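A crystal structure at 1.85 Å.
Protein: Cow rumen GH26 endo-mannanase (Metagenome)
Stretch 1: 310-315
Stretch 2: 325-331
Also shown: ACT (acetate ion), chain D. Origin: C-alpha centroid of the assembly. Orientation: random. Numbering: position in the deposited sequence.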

# COMPACT_ATOMS: atom_id res chain seq x y z
N PRO A 310 -10.71 1.12 -9.22
CA PRO A 310 -10.47 0.92 -10.65
C PRO A 310 -9.01 1.20 -10.99
O PRO A 310 -8.30 1.74 -10.14
CB PRO A 310 -11.38 1.95 -11.30
CG PRO A 310 -11.35 3.09 -10.33
CD PRO A 310 -11.24 2.47 -8.95
N LEU A 311 -8.58 0.84 -12.19
CA LEU A 311 -7.26 1.23 -12.70
C LEU A 311 -6.16 0.93 -11.69
O LEU A 311 -5.30 1.76 -11.43
CB LEU A 311 -7.27 2.73 -13.04
CG LEU A 311 -8.32 3.17 -14.06
CD1 LEU A 311 -8.47 4.68 -14.08
CD2 LEU A 311 -7.95 2.65 -15.44
N HIS A 312 -6.21 -0.28 -11.14
CA HIS A 312 -5.36 -0.64 -10.01
C HIS A 312 -3.98 -1.14 -10.43
O HIS A 312 -3.75 -1.45 -11.60
CB HIS A 312 -6.07 -1.69 -9.15
CG HIS A 312 -6.21 -3.03 -9.81
ND1 HIS A 312 -6.88 -3.20 -11.00
CD2 HIS A 312 -5.77 -4.26 -9.45
CE1 HIS A 312 -6.84 -4.48 -11.35
NE2 HIS A 312 -6.17 -5.14 -10.42
N GLU A 313 -3.07 -1.22 -9.45
CA GLU A 313 -1.70 -1.68 -9.66
C GLU A 313 -1.04 -0.99 -10.85
O GLU A 313 -0.32 -1.63 -11.62
CB GLU A 313 -1.68 -3.20 -9.85
CG GLU A 313 -2.20 -3.98 -8.65
CD GLU A 313 -2.08 -5.49 -8.83
OE1 GLU A 313 -1.67 -5.93 -9.93
OE2 GLU A 313 -2.39 -6.24 -7.88
N ALA A 314 -1.28 0.31 -10.97
CA ALA A 314 -0.92 1.07 -12.17
C ALA A 314 0.57 1.01 -12.52
O ALA A 314 0.92 0.67 -13.65
CB ALA A 314 -1.35 2.51 -12.00
N GLU A 315 1.43 1.36 -11.57
CA GLU A 315 2.86 1.41 -11.85
C GLU A 315 3.43 0.03 -12.19
O GLU A 315 4.28 -0.09 -13.07
CB GLU A 315 3.63 1.99 -10.66
CG GLU A 315 5.13 2.05 -10.90
CD GLU A 315 5.91 2.65 -9.74
OE1 GLU A 315 5.28 3.03 -8.73
OE2 GLU A 315 7.15 2.72 -9.84
N ALA A 325 4.80 -1.36 -16.20
CA ALA A 325 3.39 -1.65 -15.95
C ALA A 325 2.99 -3.00 -16.53
O ALA A 325 3.53 -3.43 -17.54
CB ALA A 325 2.52 -0.55 -16.52
N TRP A 326 2.04 -3.67 -15.88
CA TRP A 326 1.55 -4.94 -16.41
C TRP A 326 0.08 -4.85 -16.81
O TRP A 326 -0.45 -5.76 -17.44
CB TRP A 326 1.76 -6.08 -15.41
CG TRP A 326 1.30 -5.80 -14.01
CD1 TRP A 326 0.02 -5.57 -13.59
CD2 TRP A 326 2.12 -5.77 -12.83
NE1 TRP A 326 -0.00 -5.38 -12.23
CE2 TRP A 326 1.27 -5.50 -11.74
CE3 TRP A 326 3.49 -5.93 -12.60
CZ2 TRP A 326 1.75 -5.38 -10.43
CZ3 TRP A 326 3.96 -5.82 -11.30
CH2 TRP A 326 3.09 -5.55 -10.24
N PHE A 327 -0.58 -3.75 -16.45
CA PHE A 327 -1.93 -3.47 -16.92
C PHE A 327 -1.88 -2.41 -18.01
O PHE A 327 -0.99 -1.55 -18.00
CB PHE A 327 -2.83 -3.01 -15.77
CG PHE A 327 -3.21 -4.11 -14.82
CD1 PHE A 327 -3.59 -5.36 -15.29
CD2 PHE A 327 -3.17 -3.90 -13.45
CE1 PHE A 327 -3.94 -6.37 -14.41
CE2 PHE A 327 -3.51 -4.91 -12.57
CZ PHE A 327 -3.90 -6.14 -13.05
N TRP A 328 -2.82 -2.45 -18.96
CA TRP A 328 -2.75 -1.57 -20.12
C TRP A 328 -2.86 -0.09 -19.75
O TRP A 328 -2.29 0.76 -20.43
CB TRP A 328 -3.82 -1.93 -21.16
CG TRP A 328 -5.25 -1.72 -20.74
CD1 TRP A 328 -6.12 -2.68 -20.28
CD2 TRP A 328 -6.00 -0.49 -20.78
NE1 TRP A 328 -7.34 -2.12 -20.01
CE2 TRP A 328 -7.30 -0.78 -20.31
CE3 TRP A 328 -5.69 0.82 -21.15
CZ2 TRP A 328 -8.29 0.20 -20.20
CZ3 TRP A 328 -6.67 1.79 -21.05
CH2 TRP A 328 -7.96 1.47 -20.58
N TRP A 329 -3.56 0.21 -18.66
CA TRP A 329 -3.77 1.61 -18.30
C TRP A 329 -2.51 2.28 -17.73
O TRP A 329 -2.49 3.49 -17.53
CB TRP A 329 -4.92 1.75 -17.30
CG TRP A 329 -4.91 0.78 -16.15
CD1 TRP A 329 -4.15 0.85 -15.02
CD2 TRP A 329 -5.72 -0.40 -16.02
NE1 TRP A 329 -4.43 -0.21 -14.19
CE2 TRP A 329 -5.39 -0.99 -14.78
CE3 TRP A 329 -6.68 -1.01 -16.82
CZ2 TRP A 329 -5.99 -2.17 -14.33
CZ3 TRP A 329 -7.28 -2.18 -16.38
CH2 TRP A 329 -6.93 -2.75 -15.14
N GLY A 330 -1.45 1.51 -17.50
CA GLY A 330 -0.20 2.06 -17.01
C GLY A 330 0.89 2.07 -18.07
O GLY A 330 2.01 2.53 -17.83
N LYS A 331 0.54 1.55 -19.24
CA LYS A 331 1.49 1.33 -20.33
C LYS A 331 2.10 2.61 -20.88
O LYS A 331 3.21 2.60 -21.41
CB LYS A 331 0.79 0.55 -21.45
CG LYS A 331 1.70 0.03 -22.55
CD LYS A 331 0.89 -0.76 -23.55
CE LYS A 331 1.75 -1.32 -24.67
NZ LYS A 331 0.93 -2.11 -25.62
C ACT D . -5.10 -8.82 -9.73
O ACT D . -5.11 -8.95 -10.98
OXT ACT D . -5.60 -7.77 -9.29
CH3 ACT D . -4.53 -9.87 -8.83
O HOH W 1 0.35 -2.06 -14.26

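How do two irregular loops hold together without strand pairing? No direct backbone-to-backbone hydrogen bond joins them; indole donors and a water do the work instead. Water 1 donates to Glu313 O at 2.8 Å and accepts from Phe327 N at 2.9 Å, bridging the two main chains. The closest CA atoms across the stretches are those of Ala314 and Gly330, 5.0 Å apart. Here glycine matters: an ideal CB on Gly330 would sit 2.3 Å from Ala314 O, a clash. Near the other end of stretch 2, Ala325 CA makes a CA-H...O contact of 3.4 Å with Glu315 O.

Why does Trp329 stand as it does? Its CA-to-CB bond points toward stretch 1, and the p rotamer (chi1 46°), with chi2 at 79°, lays the indole beside Leu311 while Trp329 NE1 donates to His312 O at 3.0 Å. That hydrogen bond, with an angle of 153° at the hydrogen, lies near the ring plane, as an indole N-H requires, and so leaves the face free for apolar packing. Leu311 CA sits over that face, 3.7 Å from the centroid of the five-membered ring of Trp329, in a CH-pi contact. The m,t rotamer of Leu311 also places its CD2 3.6 Å from Trp329 CG. Trp329 accordingly has the largest area covered by the opposing stretch of any residue here.

What does the extended side chain of Glu313 accomplish? Its CA-to-CB bond points toward stretch 2, and chi1 in m with chi2 in t carries the carboxylate out to Trp326. There Glu313 OE1 accepts a hydrogen bond from Trp326 NE1 at 2.9 Å, pairing a negatively charged acceptor with a neutral donor. Trp326 starts with its CA-to-CB bond sideways, yet its p rotamer (chi1 49°) and chi2 of 64° bring the indole nitrogen to the carboxylate. The same Glu313 OE1 lies 3.4 Å from Phe327 CE2.

How does His312 join the contact when its CA-to-CB bond points away? With chi1 at 68° (p) and chi2 at -59°, its imidazole comes nearer to stretch 2 and meets two aromatic rings obliquely. Phe327 CE2 lies over one face, 3.4 Å from His312 NE2, and the two ring planes make an angle of 41°; on Trp329, CZ2 is 3.6 Å from His312 ND1. At the ring edge, His312 NE2 donates a hydrogen bond to acetate OXT, 2.9 Å away, while Phe327 CE2 lies over the face. The acetate probably comes from the crystallisation liquor.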